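PDB 4BE3: alginate lyase, family PL7 from Zobellia galactanivorans, which cleaves the seaweed polysaccharide alginate as an exolytic lyase, probably by the beta-elimination usual for polysaccharide lyases. Local coordinates for residues T85-H90 / E297-E302; V47-P52 / T64-G69; S219-K224 / G242-N247. All coordinates share one frame; numbering follows the deposited sequence.

Interaction 1 of 3, residues T85-H90 / E297-E302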
loop_
_atom_site.group_PDB
_atom_site.type_symbol
_atom_site.label_atom_id
_atom_site.label_comp_id
_atom_site.label_asym_id
_atom_site.label_seq_id
_atom_site.Cartn_x
_atom_site.Cartn_y
_atom_site.Cartn_z
ATOM N N THR A 85 -7.550 -17.720 9.767
ATOM C CA THR A 85 -7.788 -19.052 10.369
ATOM C C THR A 85 -9.254 -19.256 10.277
ATOM O O THR A 85 -10.063 -18.387 10.698
ATOM C CB THR A 85 -7.334 -19.057 11.859
ATOM O OG1 THR A 85 -5.882 -18.896 11.852
ATOM C CG2 THR A 85 -7.648 -20.356 12.462
ATOM N N LEU A 86 -9.681 -20.441 9.832
ATOM C CA LEU A 86 -11.118 -20.568 9.461
ATOM C C LEU A 86 -11.529 -22.051 9.491
ATOM O O LEU A 86 -10.647 -22.892 9.666
ATOM C CB LEU A 86 -11.321 -20.048 7.987
ATOM C CG LEU A 86 -10.522 -20.896 6.913
ATOM C CD1 LEU A 86 -11.369 -20.880 5.635
ATOM C CD2 LEU A 86 -9.178 -20.216 6.599
ATOM N N LYS A 87 -12.823 -22.350 9.357
ATOM C CA LYS A 87 -13.267 -23.730 9.075
ATOM C C LYS A 87 -14.395 -23.569 8.149
ATOM O O LYS A 87 -15.205 -22.621 8.267
ATOM C CB LYS A 87 -13.563 -24.504 10.348
ATOM C CG LYS A 87 -14.577 -23.808 11.265
ATOM C CD LYS A 87 -14.548 -24.498 12.627
ATOM C CE LYS A 87 -15.727 -23.925 13.458
ATOM N NZ LYS A 87 -15.618 -24.685 14.748
ATOM N N VAL A 88 -14.486 -24.477 7.143
ATOM C CA VAL A 88 -15.597 -24.464 6.258
ATOM C C VAL A 88 -16.634 -25.320 6.872
ATOM O O VAL A 88 -16.360 -26.456 7.259
ATOM C CB VAL A 88 -15.172 -24.994 4.846
ATOM C CG1 VAL A 88 -16.385 -25.083 3.905
ATOM C CG2 VAL A 88 -14.088 -24.049 4.250
ATOM N N GLN A 89 -17.881 -24.775 6.923
ATOM C CA GLN A 89 -19.003 -25.460 7.620
ATOM C C GLN A 89 -19.894 -26.079 6.549
ATOM O O GLN A 89 -20.619 -26.984 6.896
ATOM C CB GLN A 89 -19.858 -24.508 8.455
ATOM C CG GLN A 89 -18.981 -23.951 9.626
ATOM C CD GLN A 89 -18.685 -25.012 10.699
ATOM O OE1 GLN A 89 -18.205 -26.051 10.399
ATOM N NE2 GLN A 89 -18.936 -24.711 11.978
ATOM N N HIS A 90 -19.906 -25.580 5.304
ATOM C CA HIS A 90 -20.862 -26.138 4.397
ATOM C C HIS A 90 -20.472 -25.776 2.976
ATOM O O HIS A 90 -20.008 -24.666 2.791
ATOM C CB HIS A 90 -22.272 -25.548 4.669
ATOM C CG HIS A 90 -23.352 -26.391 4.041
ATOM N ND1 HIS A 90 -23.794 -26.235 2.739
ATOM C CD2 HIS A 90 -24.009 -27.499 4.570
ATOM C CE1 HIS A 90 -24.806 -27.166 2.517
ATOM N NE2 HIS A 90 -24.919 -27.936 3.633
ATOM N N GLU A 297 -20.839 -21.952 3.474
ATOM C CA GLU A 297 -20.770 -21.232 4.703
ATOM C C GLU A 297 -19.396 -21.430 5.342
ATOM O O GLU A 297 -18.900 -22.573 5.447
ATOM C CB GLU A 297 -21.843 -21.850 5.666
ATOM C CG GLU A 297 -21.793 -21.091 7.073
ATOM C CD GLU A 297 -22.884 -21.579 8.008
ATOM O OE1 GLU A 297 -23.950 -22.052 7.467
ATOM O OE2 GLU A 297 -22.747 -21.526 9.273
ATOM N N VAL A 298 -18.718 -20.350 5.700
ATOM C CA VAL A 298 -17.290 -20.473 6.077
ATOM C C VAL A 298 -17.183 -19.550 7.360
ATOM O O VAL A 298 -17.753 -18.428 7.321
ATOM C CB VAL A 298 -16.415 -19.829 5.008
ATOM C CG1 VAL A 298 -14.909 -19.976 5.394
ATOM C CG2 VAL A 298 -16.601 -20.571 3.591
ATOM N N TRP A 299 -16.487 -20.045 8.379
ATOM C CA TRP A 299 -16.358 -19.285 9.626
ATOM C C TRP A 299 -14.956 -18.903 9.838
ATOM O O TRP A 299 -14.059 -19.708 9.628
ATOM C CB TRP A 299 -16.758 -20.183 10.760
ATOM C CG TRP A 299 -18.197 -20.532 10.848
ATOM C CD1 TRP A 299 -19.251 -20.424 9.875
ATOM C CD2 TRP A 299 -18.807 -21.108 11.996
ATOM N NE1 TRP A 299 -20.423 -20.903 10.416
ATOM C CE2 TRP A 299 -20.205 -21.341 11.675
ATOM C CE3 TRP A 299 -18.310 -21.488 13.272
ATOM C CZ2 TRP A 299 -21.117 -21.903 12.615
ATOM C CZ3 TRP A 299 -19.236 -22.054 14.210
ATOM C CH2 TRP A 299 -20.579 -22.294 13.862
ATOM N N PHE A 300 -14.682 -17.653 10.218
ATOM C CA PHE A 300 -13.306 -17.271 10.392
ATOM C C PHE A 300 -13.112 -16.865 11.801
ATOM O O PHE A 300 -14.002 -16.142 12.381
ATOM C CB PHE A 300 -12.985 -16.018 9.537
ATOM C CG PHE A 300 -12.828 -16.324 8.062
ATOM C CD1 PHE A 300 -13.966 -16.548 7.297
ATOM C CD2 PHE A 300 -11.516 -16.388 7.549
ATOM C CE1 PHE A 300 -13.822 -16.792 5.937
ATOM C CE2 PHE A 300 -11.391 -16.681 6.139
ATOM C CZ PHE A 300 -12.545 -16.944 5.421
ATOM N N LYS A 301 -11.996 -17.234 12.377
ATOM C CA LYS A 301 -11.793 -16.635 13.735
ATOM C C LYS A 301 -10.642 -15.622 13.706
ATOM O O LYS A 301 -10.363 -14.917 14.685
ATOM C CB LYS A 301 -11.519 -17.724 14.741
ATOM C CG LYS A 301 -10.276 -18.446 14.530
ATOM C CD LYS A 301 -10.235 -19.209 15.824
ATOM C CE LYS A 301 -8.858 -19.603 16.233
ATOM N NZ LYS A 301 -9.031 -20.831 17.081
ATOM N N GLU A 302 -9.908 -15.577 12.629
ATOM C CA GLU A 302 -8.856 -14.539 12.564
ATOM C C GLU A 302 -8.771 -14.151 11.101
ATOM O O GLU A 302 -8.916 -15.043 10.165
ATOM C CB GLU A 302 -7.542 -15.143 12.979
ATOM C CG GLU A 302 -6.429 -14.217 12.368
ATOM C CD GLU A 302 -5.017 -14.266 13.004
ATOM O OE1 GLU A 302 -4.582 -15.344 13.395
ATOM O OE2 GLU A 302 -4.291 -13.191 13.066
HETATM O O HOH W 1 -4.490 -16.717 10.970
#
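With its CG anti to its own carbonyl carbon (chi1 -66°) and a bend at chi2 (-71°), Gln-89 folds over the indole of Trp-299. Gln-89 CG lies 3.4 Å from the centroid of the five-membered ring of Trp-299, a CH-pi contact over the face, and Gln-89 NE2 sits over the six-membered ring with its amide turned 80° to the indole. The ring is fixed from its edge as well: Trp-299 NE1 gives an in-plane bond of 2.7 Å to the anti lone pair of Glu-297 OE2. Lys-87 brings its CE to 3.6 Å from Trp-299 CE3 before its amine reaches Glu-41. An alanine in place of Trp-299 would probably leave the Gln-89 arm without a surface to lie on and Glu-297 OE2 without this donor. On the other side of the sheet, Leu-86 CB rests over the Phe-300 face, 3.9 Å from the centroid. Two classic beta bulges interrupt the antiparallel ladder; in one, Glu-297 O accepts from both Gln-89 N and His-90 N. Strand 295-306 runs between strands 80-90 and 44-52 in the seven-stranded sheet, whose Leu-86 and Val-298 pack against strand 104-112 of the opposing sheet.

Interaction 2 of 3, residues V47-P52 / T64-G69. With SRT (S,R meso-tartaric acid), chain C.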
loop_
_atom_site.group_PDB
_atom_site.type_symbol
_atom_site.label_atom_id
_atom_site.label_comp_id
_atom_site.label_asym_id
_atom_site.label_seq_id
_atom_site.Cartn_x
_atom_site.Cartn_y
_atom_site.Cartn_z
ATOM N N VAL A 47 -16.694 -15.217 12.771
ATOM C CA VAL A 47 -17.363 -14.415 11.855
ATOM C C VAL A 47 -17.861 -15.384 10.744
ATOM O O VAL A 47 -16.980 -16.116 10.173
ATOM C CB VAL A 47 -16.378 -13.440 11.205
ATOM C CG1 VAL A 47 -17.108 -12.663 10.145
ATOM C CG2 VAL A 47 -15.748 -12.509 12.321
ATOM N N VAL A 48 -19.166 -15.373 10.491
ATOM C CA VAL A 48 -19.725 -16.314 9.542
ATOM C C VAL A 48 -19.908 -15.602 8.261
ATOM O O VAL A 48 -20.513 -14.524 8.256
ATOM C CB VAL A 48 -21.079 -16.844 10.036
ATOM C CG1 VAL A 48 -21.791 -17.782 9.011
ATOM C CG2 VAL A 48 -20.958 -17.625 11.342
ATOM N N PHE A 49 -19.551 -16.235 7.103
ATOM C CA PHE A 49 -19.938 -15.724 5.864
ATOM C C PHE A 49 -20.792 -16.850 5.222
ATOM O O PHE A 49 -20.277 -18.042 5.126
ATOM C CB PHE A 49 -18.696 -15.586 4.949
ATOM C CG PHE A 49 -17.723 -14.507 5.472
ATOM C CD1 PHE A 49 -16.819 -14.819 6.483
ATOM C CD2 PHE A 49 -17.769 -13.207 4.914
ATOM C CE1 PHE A 49 -15.954 -13.798 7.040
ATOM C CE2 PHE A 49 -16.893 -12.209 5.396
ATOM C CZ PHE A 49 -15.979 -12.533 6.426
ATOM N N LYS A 50 -22.013 -16.514 4.832
ATOM C CA LYS A 50 -22.901 -17.569 4.333
ATOM C C LYS A 50 -23.471 -17.013 3.043
ATOM O O LYS A 50 -23.772 -15.785 2.935
ATOM C CB LYS A 50 -23.929 -17.822 5.368
ATOM C CG LYS A 50 -24.903 -19.015 4.952
ATOM C CD LYS A 50 -26.011 -19.146 6.020
ATOM C CE LYS A 50 -26.805 -20.418 5.654
ATOM N NZ LYS A 50 -27.770 -20.752 6.750
ATOM N N THR A 51 -23.545 -17.856 2.012
ATOM C CA THR A 51 -24.081 -17.353 0.747
ATOM C C THR A 51 -24.764 -18.509 -0.032
ATOM O O THR A 51 -24.246 -19.625 -0.040
ATOM C CB THR A 51 -22.931 -16.745 -0.103
ATOM O OG1 THR A 51 -23.413 -16.278 -1.358
ATOM C CG2 THR A 51 -21.804 -17.823 -0.444
ATOM N N PRO A 52 -25.808 -18.200 -0.762
ATOM C CA PRO A 52 -26.453 -19.338 -1.485
ATOM C C PRO A 52 -25.713 -19.593 -2.789
ATOM O O PRO A 52 -24.792 -18.823 -3.173
ATOM C CB PRO A 52 -27.887 -18.709 -1.793
ATOM C CG PRO A 52 -27.533 -17.220 -2.053
ATOM C CD PRO A 52 -26.549 -16.938 -0.956
ATOM N N THR A 64 -22.073 -16.316 -6.681
ATOM C CA THR A 64 -22.556 -15.472 -5.619
ATOM C C THR A 64 -21.566 -15.506 -4.482
ATOM O O THR A 64 -20.778 -16.525 -4.300
ATOM C CB THR A 64 -23.873 -16.104 -5.152
ATOM O OG1 THR A 64 -24.774 -16.037 -6.320
ATOM C CG2 THR A 64 -24.476 -15.292 -3.976
ATOM N N ARG A 65 -21.451 -14.368 -3.759
ATOM C CA ARG A 65 -20.442 -14.413 -2.634
ATOM C C ARG A 65 -21.028 -13.628 -1.439
ATOM O O ARG A 65 -21.873 -12.752 -1.658
ATOM C CB ARG A 65 -19.117 -13.748 -3.089
ATOM C CG ARG A 65 -19.214 -12.208 -3.243
ATOM C CD ARG A 65 -17.989 -11.652 -3.972
ATOM N NE ARG A 65 -18.118 -11.937 -5.440
ATOM C CZ ARG A 65 -17.069 -12.120 -6.212
ATOM N NH1 ARG A 65 -15.838 -12.292 -5.630
ATOM N NH2 ARG A 65 -17.183 -12.168 -7.536
ATOM N N THR A 66 -20.537 -13.948 -0.249
ATOM C CA THR A 66 -20.611 -12.972 0.886
ATOM C C THR A 66 -19.159 -12.823 1.228
ATOM O O THR A 66 -18.527 -13.830 1.755
ATOM C CB THR A 66 -21.369 -13.578 2.026
ATOM O OG1 THR A 66 -22.742 -13.747 1.616
ATOM C CG2 THR A 66 -21.315 -12.587 3.223
ATOM N N GLU A 67 -18.509 -11.692 0.851
ATOM C CA GLU A 67 -17.005 -11.759 0.903
ATOM C C GLU A 67 -16.525 -10.287 1.125
ATOM O O GLU A 67 -17.063 -9.332 0.464
ATOM C CB GLU A 67 -16.545 -12.234 -0.524
ATOM C CG GLU A 67 -15.040 -12.549 -0.555
ATOM C CD GLU A 67 -14.571 -12.971 -1.929
ATOM O OE1 GLU A 67 -15.048 -12.402 -2.977
ATOM O OE2 GLU A 67 -13.656 -13.819 -1.934
ATOM N N LEU A 68 -15.483 -10.201 1.908
ATOM C CA LEU A 68 -14.821 -8.840 2.127
ATOM C C LEU A 68 -13.922 -8.509 0.977
ATOM O O LEU A 68 -13.277 -9.452 0.408
ATOM C CB LEU A 68 -13.967 -9.007 3.353
ATOM C CG LEU A 68 -14.653 -9.467 4.587
ATOM C CD1 LEU A 68 -13.566 -9.425 5.709
ATOM C CD2 LEU A 68 -15.770 -8.455 5.000
ATOM N N GLY A 69 -13.697 -7.224 0.654
ATOM C CA GLY A 69 -12.665 -6.845 -0.304
ATOM C C GLY A 69 -11.836 -5.771 0.430
ATOM O O GLY A 69 -12.418 -4.857 1.113
HETATM O O1 SRT C . -14.975 -9.217 -8.603
HETATM O O11 SRT C . -13.863 -9.708 -6.643
HETATM C C1 SRT C . -14.615 -9.065 -7.402
HETATM C C2 SRT C . -15.199 -8.020 -6.515
HETATM O O2 SRT C . -14.306 -7.235 -5.693
HETATM C C3 SRT C . -16.668 -7.719 -6.663
HETATM O O3 SRT C . -16.968 -8.737 -5.805
HETATM C C4 SRT C . -17.167 -6.393 -6.299
HETATM O O4 SRT C . -17.798 -6.203 -5.266
HETATM O O41 SRT C . -16.826 -5.411 -6.956
#
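The Phe-49 ring meets Leu-68 at its edge, the two side chains crossing at about a right angle with Phe-49 CE2 3.6 Å from Leu-68 CG; the rings of Phe-300 and Phe-36 also meet it. The other flat group, the guanidinium of Arg-65, carries O3 of the meso-tartrate over the centre of one face, 3.3 Å above the plane. At its edge, Arg-65 NH1 forms an in-plane salt bridge of 2.8 Å with Glu-67 OE1, which also pairs with Lys-257, so Glu-67 is likely to help set the orientation of the pocket residue Arg-65. Between the strands, the polar link runs from a side chain to the backbone. Thr-66 places OG1 anti to its carbonyl carbon (chi1 -67°) and donates to Lys-50 O over 2.6 Å, from 43° above the carbonyl plane. Thr-51 is packed tightly here, its OG1 only 3.0 Å from Thr-64 CG2. The contact lies between the two facing sheets of the beta jelly roll of PL7 lyases: strand 44-52 belongs to the seven-stranded sheet, and strand 65-70 to the sheet that bears the ligand. Strand 14-17 adds Ile-16 beside both Phe-49 and Leu-68, while Ala-260 of strand 260-262 touches Phe-49 and Thr-51.

Interaction 3 of 3, residues S219-K224 / G242-N247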
loop_
_atom_site.group_PDB
_atom_site.type_symbol
_atom_site.label_atom_id
_atom_site.label_comp_id
_atom_site.label_asym_id
_atom_site.label_seq_id
_atom_site.Cartn_x
_atom_site.Cartn_y
_atom_site.Cartn_z
ATOM N N SER A 219 6.363 -14.356 -15.701
ATOM C CA SER A 219 5.469 -15.491 -15.983
ATOM C C SER A 219 6.276 -16.780 -16.314
ATOM O O SER A 219 7.278 -16.707 -17.008
ATOM C CB SER A 219 4.687 -15.115 -17.235
ATOM O OG SER A 219 3.906 -16.233 -17.618
ATOM N N ASN A 220 5.751 -17.936 -15.934
ATOM C CA ASN A 220 6.218 -19.242 -16.341
ATOM C C ASN A 220 5.476 -19.722 -17.579
ATOM O O ASN A 220 5.719 -20.885 -18.035
ATOM C CB ASN A 220 5.831 -20.311 -15.232
ATOM C CG ASN A 220 6.674 -20.221 -13.928
ATOM O OD1 ASN A 220 7.870 -19.837 -13.971
ATOM N ND2 ASN A 220 6.041 -20.582 -12.725
ATOM N N PHE A 221 4.535 -18.916 -18.092
ATOM C CA PHE A 221 3.563 -19.438 -19.067
ATOM C C PHE A 221 3.518 -18.602 -20.347
ATOM O O PHE A 221 2.418 -18.264 -20.789
ATOM C CB PHE A 221 2.125 -19.547 -18.401
ATOM C CG PHE A 221 2.117 -20.414 -17.179
ATOM C CD1 PHE A 221 2.611 -21.757 -17.224
ATOM C CD2 PHE A 221 1.653 -19.933 -15.978
ATOM C CE1 PHE A 221 2.586 -22.578 -16.093
ATOM C CE2 PHE A 221 1.587 -20.765 -14.821
ATOM C CZ PHE A 221 2.069 -22.061 -14.865
ATOM N N THR A 222 4.678 -18.283 -20.923
ATOM C CA THR A 222 4.695 -17.215 -21.970
ATOM C C THR A 222 4.545 -17.843 -23.367
ATOM O O THR A 222 4.400 -17.109 -24.333
ATOM C CB THR A 222 5.962 -16.372 -21.894
ATOM O OG1 THR A 222 7.069 -17.257 -22.108
ATOM C CG2 THR A 222 6.169 -15.838 -20.443
ATOM N N LYS A 223 4.563 -19.190 -23.470
ATOM C CA LYS A 223 4.217 -19.829 -24.776
ATOM C C LYS A 223 3.462 -21.104 -24.687
ATOM O O LYS A 223 3.367 -21.722 -23.581
ATOM C CB LYS A 223 5.445 -20.032 -25.631
ATOM C CG LYS A 223 6.716 -20.332 -24.905
ATOM C CD LYS A 223 7.721 -19.232 -25.351
ATOM C CE LYS A 223 9.153 -19.763 -25.456
ATOM N NZ LYS A 223 9.151 -21.003 -24.596
ATOM N N LYS A 224 2.940 -21.551 -25.838
ATOM C CA LYS A 224 2.032 -22.718 -25.820
ATOM C C LYS A 224 2.668 -23.946 -25.197
ATOM O O LYS A 224 1.993 -24.676 -24.451
ATOM C CB LYS A 224 1.502 -23.040 -27.201
ATOM C CG LYS A 224 0.601 -21.941 -27.716
ATOM C CD LYS A 224 -0.863 -22.233 -27.416
ATOM C CE LYS A 224 -1.696 -21.005 -27.769
ATOM N NZ LYS A 224 -1.291 -20.541 -29.125
ATOM N N GLY A 242 -4.768 -19.880 -23.770
ATOM C CA GLY A 242 -4.025 -18.609 -23.725
ATOM C C GLY A 242 -2.613 -18.741 -23.221
ATOM O O GLY A 242 -2.268 -19.720 -22.521
ATOM N N ILE A 243 -1.831 -17.734 -23.511
ATOM C CA ILE A 243 -0.513 -17.567 -22.958
ATOM C C ILE A 243 -0.548 -16.308 -22.064
ATOM O O ILE A 243 -1.431 -15.414 -22.211
ATOM C CB ILE A 243 0.580 -17.546 -24.044
ATOM C CG1 ILE A 243 0.327 -16.394 -25.047
ATOM C CG2 ILE A 243 0.661 -18.974 -24.681
ATOM C CD1 ILE A 243 1.556 -15.948 -25.767
ATOM N N GLU A 244 0.441 -16.219 -21.190
ATOM C CA GLU A 244 0.451 -15.116 -20.209
ATOM C C GLU A 244 1.455 -14.058 -20.610
ATOM O O GLU A 244 2.528 -14.345 -21.204
ATOM C CB GLU A 244 0.825 -15.699 -18.815
ATOM C CG GLU A 244 0.849 -14.587 -17.737
ATOM C CD GLU A 244 0.918 -15.204 -16.337
ATOM O OE1 GLU A 244 1.724 -16.143 -16.190
ATOM O OE2 GLU A 244 0.247 -14.678 -15.399
ATOM N N ARG A 245 1.136 -12.811 -20.336
ATOM C CA ARG A 245 2.162 -11.746 -20.596
ATOM C C ARG A 245 3.428 -12.020 -19.818
ATOM O O ARG A 245 3.388 -12.557 -18.691
ATOM C CB ARG A 245 1.764 -10.478 -20.054
ATOM C CG ARG A 245 0.406 -10.132 -20.257
ATOM C CD ARG A 245 0.220 -9.622 -18.878
ATOM N NE ARG A 245 -0.384 -8.365 -18.940
ATOM C CZ ARG A 245 -1.569 -7.963 -19.438
ATOM N NH1 ARG A 245 -2.508 -8.656 -19.954
ATOM N NH2 ARG A 245 -1.796 -6.694 -19.345
ATOM N N GLU A 246 4.532 -11.506 -20.361
ATOM C CA GLU A 246 5.839 -11.903 -19.907
ATOM C C GLU A 246 6.017 -11.475 -18.448
ATOM O O GLU A 246 6.697 -12.146 -17.662
ATOM C CB GLU A 246 6.919 -11.207 -20.819
ATOM C CG GLU A 246 8.325 -11.367 -20.219
ATOM C CD GLU A 246 9.386 -10.705 -21.127
ATOM O OE1 GLU A 246 9.014 -10.075 -22.134
ATOM O OE2 GLU A 246 10.579 -10.834 -20.824
ATOM N N ASN A 247 5.414 -10.354 -18.104
ATOM C CA ASN A 247 5.642 -9.821 -16.732
ATOM C C ASN A 247 4.490 -10.074 -15.805
ATOM O O ASN A 247 4.363 -9.432 -14.708
ATOM C CB ASN A 247 5.937 -8.339 -16.745
ATOM C CG ASN A 247 7.251 -8.030 -17.521
ATOM O OD1 ASN A 247 7.250 -7.112 -18.316
ATOM N ND2 ASN A 247 8.336 -8.840 -17.329
HETATM O O HOH W 2 3.285 -17.471 -14.243
#
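Glu-244 OE1 is gripped by two donors. Ser-219 OG, from across the contact, bonds to Glu-244 OE1 at 2.6 Å, approaching on the anti side and 30° out of the carboxylate plane. A water donates to the same Glu-244 OE1 at 2.8 Å and accepts from Asn-220 N, tying the carboxylate to the backbone of the opposite loop. The serine hydroxyl is used twice, because Phe-221 N donates back to Ser-219 OG at 2.8 Å and closes an ST turn. Ser-219 holds OG anti to its backbone N (chi1 174°), and Glu-244 reaches it with an extended chain. Phe-221 then turns the edge of its ring to the acid, CD2 lying 3.8 Å from Glu-244 OE1 with the ring and carboxylate planes 21° apart. Two backbone bonds flank this centre: Glu-244 N to Phe-221 O at 2.9 Å, and Ser-219 N to Glu-246 O at 3.0 Å. Beyond them Ile-243 lays CD1 3.4 Å from Thr-222 O and sets CG2 against the Lys-223 to Lys-224 peptide. Tyr-140 and Asn-143 N take the second oxygen, Glu-244 OE2. A buried carboxylate with donors on both oxygens is likely to stay ionised, and here it joins two loops to each other and to the region round Tyr-140.

Interactions 1 and 2 lie in the body of the fold and share a sheet: strands 295-306 and 44-52 are neighbours, and the two contacts touch directly, with Phe-300 of one packed on Phe-49 of the other. Interaction 1 works within that sheet, through a backbone ladder with side chains on both faces. Interaction 2 instead spans the gap to the other sheet and is the most buried; apolar packing and one threonine bond do the work there, while its far side reaches the ligand. Interaction 3 is a surface contact between loops, about 35 Å from interaction 1 and 32 Å from interaction 2, centre to centre, and relies on a carboxylate, a hydroxyl and water.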